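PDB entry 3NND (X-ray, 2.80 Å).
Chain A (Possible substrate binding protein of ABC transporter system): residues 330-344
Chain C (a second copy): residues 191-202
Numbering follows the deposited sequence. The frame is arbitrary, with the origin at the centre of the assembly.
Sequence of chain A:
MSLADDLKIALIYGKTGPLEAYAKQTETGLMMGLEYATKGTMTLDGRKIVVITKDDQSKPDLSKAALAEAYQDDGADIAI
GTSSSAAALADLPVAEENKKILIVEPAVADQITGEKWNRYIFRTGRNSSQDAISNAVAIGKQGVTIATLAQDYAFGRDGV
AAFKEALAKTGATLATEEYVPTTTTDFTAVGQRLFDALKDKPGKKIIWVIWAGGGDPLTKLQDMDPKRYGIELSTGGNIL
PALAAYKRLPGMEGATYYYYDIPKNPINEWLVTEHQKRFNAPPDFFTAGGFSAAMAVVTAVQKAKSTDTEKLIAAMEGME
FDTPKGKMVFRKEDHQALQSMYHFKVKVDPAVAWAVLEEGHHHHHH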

# COMPACT_ATOMS: atom_id res chain seq x y z
N PHE A 330 3.74 22.84 -20.59
CA PHE A 330 4.79 22.05 -21.21
C PHE A 330 6.11 22.33 -20.51
O PHE A 330 6.53 23.49 -20.39
CB PHE A 330 4.90 22.34 -22.70
CG PHE A 330 3.82 21.69 -23.54
CD1 PHE A 330 3.63 20.32 -23.52
CD2 PHE A 330 3.01 22.45 -24.35
CE1 PHE A 330 2.66 19.73 -24.28
CE2 PHE A 330 2.03 21.86 -25.11
CZ PHE A 330 1.85 20.50 -25.08
N ARG A 331 6.73 21.28 -20.00
CA ARG A 331 8.05 21.40 -19.43
C ARG A 331 8.99 21.64 -20.59
O ARG A 331 8.96 20.95 -21.61
CB ARG A 331 8.41 20.14 -18.65
CG ARG A 331 9.59 20.34 -17.70
CD ARG A 331 9.68 19.22 -16.67
NE ARG A 331 9.39 17.91 -17.24
CZ ARG A 331 9.08 16.84 -16.53
NH1 ARG A 331 9.03 16.92 -15.21
NH2 ARG A 331 8.82 15.69 -17.13
N LYS A 332 9.81 22.68 -20.46
CA LYS A 332 10.71 23.05 -21.53
C LYS A 332 11.68 21.92 -21.82
O LYS A 332 11.99 21.65 -22.98
CB LYS A 332 11.50 24.30 -21.16
CG LYS A 332 12.71 24.51 -22.04
CD LYS A 332 13.17 25.95 -22.05
CE LYS A 332 14.09 26.19 -23.23
NZ LYS A 332 14.83 27.47 -23.09
N GLU A 333 12.13 21.26 -20.75
CA GLU A 333 13.24 20.32 -20.84
C GLU A 333 12.96 19.11 -21.72
O GLU A 333 13.83 18.69 -22.48
CB GLU A 333 13.65 19.84 -19.44
CG GLU A 333 15.01 19.14 -19.41
CD GLU A 333 14.93 17.63 -19.51
OE1 GLU A 333 13.85 17.05 -19.26
OE2 GLU A 333 15.97 17.01 -19.82
N ASP A 334 11.77 18.54 -21.60
CA ASP A 334 11.47 17.29 -22.29
C ASP A 334 10.20 17.36 -23.12
O ASP A 334 9.76 16.35 -23.67
CB ASP A 334 11.40 16.13 -21.31
CG ASP A 334 10.36 16.33 -20.21
OD1 ASP A 334 9.86 17.46 -19.99
OD2 ASP A 334 10.04 15.31 -19.57
N HIS A 335 9.60 18.55 -23.19
CA HIS A 335 8.41 18.78 -23.99
C HIS A 335 7.20 18.00 -23.51
O HIS A 335 6.30 17.64 -24.28
CB HIS A 335 8.73 18.53 -25.46
CG HIS A 335 9.48 19.65 -26.09
ND1 HIS A 335 9.39 19.96 -27.43
CD2 HIS A 335 10.30 20.58 -25.54
CE1 HIS A 335 10.15 21.01 -27.69
NE2 HIS A 335 10.71 21.41 -26.56
N GLN A 336 7.18 17.76 -22.20
CA GLN A 336 6.17 16.95 -21.57
C GLN A 336 5.11 17.84 -20.95
O GLN A 336 5.42 18.90 -20.43
CB GLN A 336 6.83 16.09 -20.49
CG GLN A 336 5.89 15.25 -19.67
CD GLN A 336 5.21 14.18 -20.47
OE1 GLN A 336 4.59 14.45 -21.49
NE2 GLN A 336 5.31 12.95 -20.00
N ALA A 337 3.86 17.41 -21.01
CA ALA A 337 2.78 18.17 -20.37
C ALA A 337 2.61 17.77 -18.91
O ALA A 337 2.46 16.59 -18.58
CB ALA A 337 1.48 18.01 -21.15
N LEU A 338 2.63 18.76 -18.04
CA LEU A 338 2.45 18.53 -16.62
C LEU A 338 1.20 19.27 -16.18
O LEU A 338 0.79 20.25 -16.80
CB LEU A 338 3.68 19.04 -15.88
CG LEU A 338 4.97 18.33 -16.29
CD1 LEU A 338 6.19 19.05 -15.72
CD2 LEU A 338 4.95 16.86 -15.87
N GLN A 339 0.57 18.78 -15.12
CA GLN A 339 -0.54 19.48 -14.52
C GLN A 339 0.03 20.76 -13.93
O GLN A 339 1.02 20.71 -13.20
CB GLN A 339 -1.18 18.61 -13.43
CG GLN A 339 -2.35 19.26 -12.69
CD GLN A 339 -3.59 19.38 -13.56
OE1 GLN A 339 -4.16 18.37 -13.99
NE2 GLN A 339 -4.02 20.61 -13.82
N SER A 340 -0.55 21.90 -14.26
CA SER A 340 -0.04 23.17 -13.74
C SER A 340 -0.57 23.44 -12.32
O SER A 340 -1.75 23.74 -12.13
CB SER A 340 -0.39 24.31 -14.68
OG SER A 340 0.17 25.52 -14.22
N MSE A 341 0.34 23.35 -11.34
CA MSE A 341 -0.02 23.33 -9.92
C MSE A 341 0.32 24.61 -9.17
O MSE A 341 1.07 25.44 -9.65
CB MSE A 341 0.75 22.20 -9.22
CG MSE A 341 0.53 20.81 -9.80
SE MSE A 341 -1.21 20.05 -9.35
CE MSE A 341 -0.73 18.16 -9.36
N TYR A 342 -0.25 24.76 -7.98
CA TYR A 342 0.32 25.63 -6.94
C TYR A 342 0.68 24.75 -5.75
O TYR A 342 0.12 23.67 -5.56
CB TYR A 342 -0.64 26.74 -6.50
CG TYR A 342 -0.64 27.95 -7.40
CD1 TYR A 342 0.50 28.71 -7.57
CD2 TYR A 342 -1.79 28.33 -8.07
CE1 TYR A 342 0.51 29.81 -8.40
CE2 TYR A 342 -1.80 29.42 -8.89
CZ TYR A 342 -0.65 30.16 -9.06
OH TYR A 342 -0.68 31.25 -9.89
N HIS A 343 1.61 25.23 -4.94
CA HIS A 343 2.08 24.45 -3.82
C HIS A 343 1.64 25.07 -2.51
O HIS A 343 1.98 26.21 -2.21
CB HIS A 343 3.60 24.34 -3.89
CG HIS A 343 4.10 24.04 -5.27
ND1 HIS A 343 3.74 22.89 -5.95
CD2 HIS A 343 4.90 24.74 -6.11
CE1 HIS A 343 4.30 22.90 -7.14
NE2 HIS A 343 5.02 24.00 -7.26
N PHE A 344 0.86 24.32 -1.74
CA PHE A 344 0.44 24.75 -0.41
C PHE A 344 1.08 23.88 0.66
O PHE A 344 1.30 22.68 0.47
CB PHE A 344 -1.08 24.67 -0.28
CG PHE A 344 -1.81 25.77 -1.00
CD1 PHE A 344 -2.36 26.83 -0.30
CD2 PHE A 344 -1.96 25.73 -2.39
CE1 PHE A 344 -3.04 27.84 -0.96
CE2 PHE A 344 -2.63 26.74 -3.07
CZ PHE A 344 -3.17 27.80 -2.36
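Chain C 191-202: GQRLFDALKDKP

The chain C stretch lies across one side of a chain A turn and the strands that follow it. Its first part, C:Gly191 onward, is helical, with C:Asp196 N bonded to C:Gln192 O at 2.8 Å; by C:Lys199 the chain has left the helix for an irregular path to C:Pro202. A:Arg331 lies nearest C:Ala197, their CA atoms 7.7 Å apart, A:Leu338 nearest C:Asp200, with CA atoms 7.0 Å apart, and A:His343 nearest C:Gln192, with CA atoms 8.6 Å apart. From A:Leu338 to A:His343 chain A thus runs broadly antiparallel to chain C, while the turn before it meets the later part of chain C. Together the stretches bury 581 Å².

A:Arg331 is the centrepiece. Its long side chain, with chi1 and chi2 both t, reaches the last part of the helix, where carbonyls lack the amide partners they would find in mid-helix. NH1 of A:Arg331 donates to the carbonyl O of C:Asp196 at 3.0 Å, with a nearly straight angle of 159°. The guanidinium is held in place from its own chain: A:Arg331 NE donates to A:Asp334 OD1, and A:Arg331 NH2 to A:Asp334 OD2, each at 2.8 Å, so the carboxylate grips one edge of the group through two nitrogens and leaves NH1 for C:Asp196 O.

A:Glu333 and A:Asp334 then receive C:Lys201. Its flexible chain sets out sideways, but its end comes nearer, and NZ of C:Lys201 forms salt bridges with A:Glu333 OE1 at 3.0 Å and with A:Asp334 OD2 at 2.7 Å. A:Asp334 thus serves two cations at once, which makes tolerable the 3.8 Å approach of C:Lys201 NZ to A:Arg331 NH2, over one face of the guanidinium.

The chain turns back through A:Gln336, whose backbone O accepts from A:Arg331 N at 2.8 Å, and enters a strand. A:Ala337 points away, and A:Leu338 toward chain C. The leucine packs its apolar CD2 against C:Lys199 CB at 4.0 Å; two oxygens are close neighbours in van der Waals contact, C:Asp196 O 3.7 Å from A:Leu338 CD1 and C:Asp200 OD2 3.5 Å from A:Leu338 CD2.

Beyond it the C:Lys199 side chain reaches obliquely toward chain A, its NZ 3.5 Å from A:Gln339 O and 3.8 Å from CG of A:Met341, a selenomethionine. A:Ser340 points away and makes no contact. Last comes A:His343, directed toward the helix. It lies near C:Gln192, one helical turn before C:Asp196, whose OD2 approaches the edge of the ring, 3.8 Å from A:His343 NE2.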

# COMPACT_ATOMS: atom_id res chain seq x y z
N GLY C 191 13.82 23.30 -4.12
CA GLY C 191 13.37 21.92 -4.15
C GLY C 191 12.15 21.77 -5.03
O GLY C 191 11.87 20.69 -5.55
N GLN C 192 11.42 22.86 -5.21
CA GLN C 192 10.20 22.82 -6.01
C GLN C 192 10.58 22.77 -7.47
O GLN C 192 10.01 22.01 -8.24
CB GLN C 192 9.35 24.06 -5.74
CG GLN C 192 7.92 23.90 -6.20
CD GLN C 192 7.15 22.96 -5.31
OE1 GLN C 192 6.79 21.86 -5.72
NE2 GLN C 192 6.91 23.38 -4.07
N ARG C 193 11.53 23.63 -7.83
CA ARG C 193 12.11 23.66 -9.16
C ARG C 193 12.62 22.26 -9.49
O ARG C 193 12.46 21.78 -10.61
CB ARG C 193 13.25 24.68 -9.17
CG ARG C 193 13.23 25.67 -10.31
CD ARG C 193 13.60 27.06 -9.83
NE ARG C 193 14.79 27.07 -8.99
CZ ARG C 193 15.04 27.98 -8.05
NH1 ARG C 193 14.18 28.96 -7.83
NH2 ARG C 193 16.15 27.92 -7.33
N LEU C 194 13.22 21.61 -8.50
CA LEU C 194 13.73 20.24 -8.64
C LEU C 194 12.64 19.19 -8.79
O LEU C 194 12.80 18.22 -9.52
CB LEU C 194 14.60 19.88 -7.44
CG LEU C 194 16.12 19.94 -7.63
CD1 LEU C 194 16.48 20.80 -8.82
CD2 LEU C 194 16.79 20.45 -6.37
N PHE C 195 11.53 19.37 -8.09
CA PHE C 195 10.42 18.42 -8.18
C PHE C 195 9.68 18.58 -9.51
O PHE C 195 9.32 17.60 -10.15
CB PHE C 195 9.46 18.58 -7.00
CG PHE C 195 10.08 18.27 -5.66
CD1 PHE C 195 11.07 17.30 -5.54
CD2 PHE C 195 9.65 18.92 -4.51
CE1 PHE C 195 11.63 17.02 -4.31
CE2 PHE C 195 10.21 18.64 -3.28
CZ PHE C 195 11.20 17.69 -3.18
N ASP C 196 9.45 19.83 -9.92
CA ASP C 196 8.78 20.12 -11.18
C ASP C 196 9.62 19.61 -12.34
O ASP C 196 9.10 19.26 -13.41
CB ASP C 196 8.52 21.63 -11.33
CG ASP C 196 7.47 22.15 -10.34
OD1 ASP C 196 6.98 21.33 -9.53
OD2 ASP C 196 7.14 23.36 -10.39
N ALA C 197 10.93 19.53 -12.12
CA ALA C 197 11.86 19.11 -13.15
C ALA C 197 11.91 17.59 -13.34
O ALA C 197 12.24 17.12 -14.42
CB ALA C 197 13.24 19.64 -12.84
N LEU C 198 11.60 16.84 -12.29
CA LEU C 198 11.67 15.39 -12.35
C LEU C 198 10.29 14.72 -12.45
O LEU C 198 10.21 13.51 -12.65
CB LEU C 198 12.41 14.83 -11.13
CG LEU C 198 13.92 15.07 -10.94
CD1 LEU C 198 14.40 14.43 -9.66
CD2 LEU C 198 14.72 14.54 -12.12
N LYS C 199 9.23 15.50 -12.34
CA LYS C 199 7.86 14.99 -12.15
C LYS C 199 7.48 13.74 -12.92
O LYS C 199 7.92 12.64 -12.61
CB LYS C 199 6.82 16.08 -12.42
CG LYS C 199 6.58 17.03 -11.25
CD LYS C 199 5.47 18.02 -11.54
CE LYS C 199 4.11 17.44 -11.19
NZ LYS C 199 3.03 18.44 -11.39
N ASP C 200 6.64 13.92 -13.93
CA ASP C 200 5.97 12.79 -14.55
C ASP C 200 6.82 11.95 -15.50
O ASP C 200 6.29 11.16 -16.27
CB ASP C 200 4.71 13.28 -15.26
CG ASP C 200 3.66 13.78 -14.29
OD1 ASP C 200 3.80 13.51 -13.09
OD2 ASP C 200 2.70 14.44 -14.74
N LYS C 201 8.13 12.12 -15.44
CA LYS C 201 9.04 11.29 -16.22
C LYS C 201 8.90 9.83 -15.80
O LYS C 201 8.59 9.54 -14.66
CB LYS C 201 10.48 11.74 -15.98
CG LYS C 201 10.76 13.14 -16.46
CD LYS C 201 12.12 13.61 -16.00
CE LYS C 201 12.54 14.85 -16.76
NZ LYS C 201 12.32 14.68 -18.21
N PRO C 202 9.10 8.90 -16.74
CA PRO C 202 9.08 7.48 -16.38
C PRO C 202 10.46 7.03 -15.94
O PRO C 202 11.45 7.71 -16.21
CB PRO C 202 8.69 6.78 -17.69
CG PRO C 202 8.33 7.89 -18.66
CD PRO C 202 9.09 9.08 -18.20